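Local coordinates for protein enolase (alpha proteobacterium BAL199, PDB 3UGV) that probably catalyses metal-dependent abstraction of a proton alpha to a carboxylate, as a magnesium-binding member of the mandelate racemase branch of the enolase superfamily, at residues F[137-148]-F[369-377]. Sequence-based numbering, arbitrary orientation.
Sequences DALARAANMPLC and VPDKPGLGL
Pro146 and Gly374 form a single backbone bridge, in which Gly374 N donates to Met145 O at 2.8 Å and Leu147 N returns a bond to Gly374 O at 2.9 Å, the latter arriving above the carbonyl plane. The bridge follows the Schellman motif that ends helix 123-142, with Asn144, at positive phi, as its C' residue, and meets a type II' turn running from Pro373 to Gly376. The turn is gripped from the helix by Asp137, whose CG, anti to the backbone N (chi1 175°), lets OD1 reach the turn and OD2 reach Arg141; OD1 takes Leu375 N at 2.6 Å in a nearly straight bond (167°), while OD2 accepts Arg141 NE at 2.9 Å in a salt bridge and also a bond from Arg72 N. Pro373 O sits over one face of the Arg141 guanidinium, 3.9 Å from CZ, and a water joins Arg141 NH2 to Leu377 N. Ala140 CB presses on Gly374 CA at 3.4 Å, where a side chain on the glycine would run into Asp137 OD1. Were Asp137 an alanine, Leu375 N would probably lose its acceptor and the less firmly oriented Arg141 its charged mate. Toward helix 147-150, Leu147 lies alongside Leu375, CD2 to CD2 3.8 Å, both side chains also touching His335. The arrangement joins a helix end of the N-terminal capping domain to the loop after strand 366-368, within the two-domain architecture of the enolase superfamily.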
ATOM      1  N   ASP F 137     -27.522  32.945  -8.117  1.00 30.95           N
ATOM      2  CA  ASP F 137     -27.869  33.915  -9.144  1.00 35.36           C
ATOM      3  C   ASP F 137     -28.479  35.135  -8.484  1.00 30.66           C
ATOM      4  O   ASP F 137     -28.151  36.264  -8.841  1.00 35.45           O
ATOM      5  CB  ASP F 137     -28.834  33.342 -10.188  1.00 39.38           C
ATOM      6  CG  ASP F 137     -29.290  34.393 -11.197  1.00 41.81           C
ATOM      7  OD1 ASP F 137     -28.448  34.876 -11.991  1.00 35.61           O
ATOM      8  OD2 ASP F 137     -30.490  34.738 -11.191  1.00 40.34           O
ATOM      9  N   ALA F 138     -29.364  34.907  -7.520  1.00 33.88           N
ATOM     10  CA  ALA F 138     -29.974  36.018  -6.779  1.00 37.77           C
ATOM     11  C   ALA F 138     -28.931  36.874  -6.038  1.00 39.33           C
ATOM     12  O   ALA F 138     -28.962  38.097  -6.113  1.00 39.99           O
ATOM     13  CB  ALA F 138     -31.057  35.507  -5.819  1.00 32.35           C
ATOM     14  N   LEU F 139     -28.000  36.225  -5.340  1.00 39.46           N
ATOM     15  CA  LEU F 139     -26.948  36.932  -4.617  1.00 34.40           C
ATOM     16  C   LEU F 139     -26.104  37.769  -5.566  1.00 33.25           C
ATOM     17  O   LEU F 139     -25.747  38.894  -5.259  1.00 42.10           O
ATOM     18  CB  LEU F 139     -26.067  35.940  -3.845  1.00 26.23           C
ATOM     19  CG  LEU F 139     -24.952  36.499  -2.964  1.00 29.28           C
ATOM     20  CD1 LEU F 139     -25.506  37.261  -1.757  1.00 30.35           C
ATOM     21  CD2 LEU F 139     -24.065  35.357  -2.497  1.00 24.99           C
ATOM     22  N   ALA F 140     -25.782  37.212  -6.724  1.00 38.32           N
ATOM     23  CA  ALA F 140     -25.032  37.942  -7.740  1.00 34.88           C
ATOM     24  C   ALA F 140     -25.783  39.192  -8.205  1.00 40.55           C
ATOM     25  O   ALA F 140     -25.206  40.272  -8.295  1.00 37.25           O
ATOM     26  CB  ALA F 140     -24.750  37.038  -8.914  1.00 40.73           C
ATOM     27  N   ARG F 141     -27.072  39.040  -8.502  1.00 41.63           N
ATOM     28  CA  ARG F 141     -27.898  40.170  -8.919  1.00 39.53           C
ATOM     29  C   ARG F 141     -27.944  41.230  -7.819  1.00 38.27           C
ATOM     30  O   ARG F 141     -27.816  42.425  -8.086  1.00 37.62           O
ATOM     31  CB  ARG F 141     -29.316  39.711  -9.295  1.00 34.20           C
ATOM     32  CG  ARG F 141     -29.361  38.825 -10.534  1.00 39.87           C
ATOM     33  CD  ARG F 141     -30.773  38.326 -10.865  1.00 41.28           C
ATOM     34  NE  ARG F 141     -30.775  37.521 -12.088  1.00 44.76           N
ATOM     35  CZ  ARG F 141     -30.828  38.028 -13.318  1.00 50.62           C
ATOM     36  NH1 ARG F 141     -30.887  39.343 -13.491  1.00 50.05           N
ATOM     37  NH2 ARG F 141     -30.819  37.227 -14.378  1.00 51.31           N
ATOM     38  N   ALA F 142     -28.113  40.783  -6.584  1.00 33.37           N
ATOM     39  CA  ALA F 142     -28.095  41.679  -5.440  1.00 37.13           C
ATOM     40  C   ALA F 142     -26.785  42.469  -5.327  1.00 41.30           C
ATOM     41  O   ALA F 142     -26.765  43.547  -4.752  1.00 42.56           O
ATOM     42  CB  ALA F 142     -28.377  40.899  -4.146  1.00 33.42           C
ATOM     43  N   ALA F 143     -25.689  41.938  -5.859  1.00 36.83           N
ATOM     44  CA  ALA F 143     -24.418  42.666  -5.841  1.00 32.29           C
ATOM     45  C   ALA F 143     -24.184  43.377  -7.170  1.00 36.75           C
ATOM     46  O   ALA F 143     -23.117  43.949  -7.400  1.00 35.72           O
ATOM     47  CB  ALA F 143     -23.260  41.720  -5.538  1.00 24.31           C
ATOM     48  N   ASN F 144     -25.186  43.326  -8.044  1.00 43.76           N
ATOM     49  CA  ASN F 144     -25.065  43.851  -9.407  1.00 54.72           C
ATOM     50  C   ASN F 144     -23.788  43.374 -10.123  1.00 53.94           C
ATOM     51  O   ASN F 144     -23.098  44.156 -10.787  1.00 50.83           O
ATOM     52  CB  ASN F 144     -25.166  45.383  -9.409  1.00 56.64           C
ATOM     53  CG  ASN F 144     -25.330  45.958 -10.805  1.00 60.87           C
ATOM     54  OD1 ASN F 144     -24.584  46.850 -11.213  1.00 62.73           O
ATOM     55  ND2 ASN F 144     -26.306  45.443 -11.548  1.00 58.99           N
ATOM     56  N   MET F 145     -23.485  42.084  -9.978  1.00 43.49           N
ATOM     57  CA  MET F 145     -22.299  41.477 -10.587  1.00 32.49           C
ATOM     58  C   MET F 145     -22.665  40.231 -11.366  1.00 31.62           C
ATOM     59  O   MET F 145     -23.549  39.475 -10.956  1.00 37.45           O
ATOM     60  CB  MET F 145     -21.289  41.083  -9.511  1.00 27.05           C
ATOM     61  CG  MET F 145     -20.584  42.262  -8.852  1.00 37.03           C
ATOM     62  SD  MET F 145     -19.532  41.753  -7.481  1.00 45.58           S
ATOM     63  CE  MET F 145     -18.841  43.335  -7.022  1.00 48.25           C
ATOM     64  N   PRO F 146     -21.987  40.007 -12.499  1.00 30.57           N
ATOM     65  CA  PRO F 146     -22.107  38.689 -13.130  1.00 25.65           C
ATOM     66  C   PRO F 146     -21.647  37.629 -12.115  1.00 36.24           C
ATOM     67  O   PRO F 146     -20.815  37.956 -11.267  1.00 34.23           O
ATOM     68  CB  PRO F 146     -21.123  38.774 -14.302  1.00 23.60           C
ATOM     69  CG  PRO F 146     -20.887  40.260 -14.532  1.00 27.87           C
ATOM     70  CD  PRO F 146     -21.003  40.875 -13.177  1.00 28.05           C
ATOM     71  N   LEU F 147     -22.174  36.402 -12.180  1.00 39.11           N
ATOM     72  CA  LEU F 147     -21.805  35.376 -11.197  1.00 28.56           C
ATOM     73  C   LEU F 147     -20.288  35.145 -11.128  1.00 32.31           C
ATOM     74  O   LEU F 147     -19.709  35.110 -10.038  1.00 26.89           O
ATOM     75  CB  LEU F 147     -22.532  34.056 -11.457  1.00 23.94           C
ATOM     76  CG  LEU F 147     -22.255  32.966 -10.410  1.00 25.46           C
ATOM     77  CD1 LEU F 147     -22.778  33.363  -9.036  1.00 16.81           C
ATOM     78  CD2 LEU F 147     -22.843  31.613 -10.838  1.00 22.75           C
ATOM     79  N   CYS F 148     -19.645  34.986 -12.285  1.00 30.25           N
ATOM     80  CA  CYS F 148     -18.204  34.755 -12.297  1.00 30.78           C
ATOM     81  C   CYS F 148     -17.467  35.883 -11.578  1.00 34.33           C
ATOM     82  O   CYS F 148     -16.417  35.662 -10.976  1.00 41.51           O
ATOM     83  CB  CYS F 148     -17.686  34.617 -13.724  1.00 42.02           C
ATOM     84  SG  CYS F 148     -18.063  36.016 -14.788  1.00 39.74           S
ATOM     85  N   VAL F 369     -19.113  34.524 -21.930  1.00 26.02           N
ATOM     86  CA  VAL F 369     -19.897  34.869 -20.742  1.00 28.14           C
ATOM     87  C   VAL F 369     -20.224  36.347 -20.838  1.00 33.21           C
ATOM     88  O   VAL F 369     -19.312  37.166 -20.932  1.00 31.93           O
ATOM     89  CB  VAL F 369     -19.133  34.641 -19.409  1.00 34.84           C
ATOM     90  CG1 VAL F 369     -19.981  35.113 -18.236  1.00 29.08           C
ATOM     91  CG2 VAL F 369     -18.744  33.184 -19.224  1.00 39.21           C
ATOM     92  N   PRO F 370     -21.521  36.693 -20.814  1.00 32.28           N
ATOM     93  CA  PRO F 370     -21.971  38.075 -21.031  1.00 37.28           C
ATOM     94  C   PRO F 370     -21.820  38.914 -19.770  1.00 41.67           C
ATOM     95  O   PRO F 370     -21.922  38.389 -18.660  1.00 35.84           O
ATOM     96  CB  PRO F 370     -23.455  37.901 -21.341  1.00 33.48           C
ATOM     97  CG  PRO F 370     -23.849  36.724 -20.494  1.00 37.80           C
ATOM     98  CD  PRO F 370     -22.648  35.785 -20.530  1.00 33.98           C
ATOM     99  N   ASP F 371     -21.581  40.209 -19.936  1.00 39.81           N
ATOM    100  CA  ASP F 371     -21.492  41.097 -18.793  1.00 44.42           C
ATOM    101  C   ASP F 371     -22.899  41.473 -18.325  1.00 50.94           C
ATOM    102  O   ASP F 371     -23.324  42.615 -18.482  1.00 57.86           O
ATOM    103  CB  ASP F 371     -20.685  42.348 -19.146  1.00 53.19           C
ATOM    104  CG  ASP F 371     -19.939  42.925 -17.949  1.00 65.75           C
ATOM    105  OD1 ASP F 371     -20.404  42.763 -16.798  1.00 60.53           O
ATOM    106  OD2 ASP F 371     -18.877  43.544 -18.164  1.00 76.95           O
ATOM    107  N   LYS F 372     -23.624  40.500 -17.777  1.00 45.01           N
ATOM    108  CA  LYS F 372     -24.931  40.746 -17.170  1.00 38.96           C
ATOM    109  C   LYS F 372     -24.904  40.232 -15.736  1.00 42.69           C
ATOM    110  O   LYS F 372     -24.083  39.386 -15.405  1.00 55.45           O
ATOM    111  CB  LYS F 372     -26.049  40.081 -17.977  1.00 35.65           C
ATOM    112  CG  LYS F 372     -26.070  40.509 -19.438  1.00 46.31           C
ATOM    113  CD  LYS F 372     -27.374  40.145 -20.134  1.00 59.07           C
ATOM    114  CE  LYS F 372     -27.419  38.694 -20.587  1.00 62.93           C
ATOM    115  NZ  LYS F 372     -28.694  38.402 -21.313  1.00 66.57           N
ATOM    116  N   PRO F 373     -25.782  40.759 -14.873  1.00 46.68           N
ATOM    117  CA  PRO F 373     -25.739  40.373 -13.459  1.00 42.72           C
ATOM    118  C   PRO F 373     -26.176  38.925 -13.306  1.00 42.23           C
ATOM    119  O   PRO F 373     -26.996  38.473 -14.101  1.00 37.33           O
ATOM    120  CB  PRO F 373     -26.767  41.307 -12.803  1.00 39.07           C
ATOM    121  CG  PRO F 373     -27.045  42.374 -13.818  1.00 43.65           C
ATOM    122  CD  PRO F 373     -26.858  41.725 -15.146  1.00 45.49           C
ATOM    123  N   GLY F 374     -25.641  38.219 -12.309  1.00 43.33           N
ATOM    124  CA  GLY F 374     -25.947  36.809 -12.107  1.00 38.52           C
ATOM    125  C   GLY F 374     -25.590  35.931 -13.293  1.00 35.83           C
ATOM    126  O   GLY F 374     -24.506  36.051 -13.875  1.00 38.21           O
ATOM    127  N   LEU F 375     -26.509  35.039 -13.647  1.00 34.75           N
ATOM    128  CA  LEU F 375     -26.343  34.151 -14.795  1.00 33.28           C
ATOM    129  C   LEU F 375     -26.889  34.794 -16.063  1.00 40.71           C
ATOM    130  O   LEU F 375     -26.765  34.235 -17.152  1.00 41.90           O
ATOM    131  CB  LEU F 375     -27.073  32.832 -14.555  1.00 23.40           C
ATOM    132  CG  LEU F 375     -26.547  31.977 -13.397  1.00 23.54           C
ATOM    133  CD1 LEU F 375     -27.531  30.883 -13.063  1.00 24.08           C
ATOM    134  CD2 LEU F 375     -25.193  31.407 -13.769  1.00 24.46           C
ATOM    135  N   GLY F 376     -27.498  35.968 -15.909  1.00 36.55           N
ATOM    136  CA  GLY F 376     -28.120  36.671 -17.018  1.00 39.28           C
ATOM    137  C   GLY F 376     -29.179  35.869 -17.759  1.00 43.06           C
ATOM    138  O   GLY F 376     -29.269  35.935 -18.982  1.00 46.55           O
ATOM    139  N   LEU F 377     -29.976  35.102 -17.028  1.00 45.23           N
ATOM    140  CA  LEU F 377     -31.042  34.325 -17.658  1.00 44.80           C
ATOM    141  C   LEU F 377     -32.356  35.091 -17.630  1.00 43.86           C
ATOM    142  O   LEU F 377     -32.744  35.638 -16.598  1.00 41.50           O
ATOM    143  CB  LEU F 377     -31.240  32.971 -16.959  1.00 36.44           C
ATOM    144  CG  LEU F 377     -30.132  31.919 -16.963  1.00 39.49           C
ATOM    145  CD1 LEU F 377     -30.675  30.653 -16.358  1.00 42.92           C
ATOM    146  CD2 LEU F 377     -29.618  31.649 -18.362  1.00 38.68           C
TER
HETATM  147  O   HOH W   1     -30.485  34.300 -14.207  1.00 42.48           O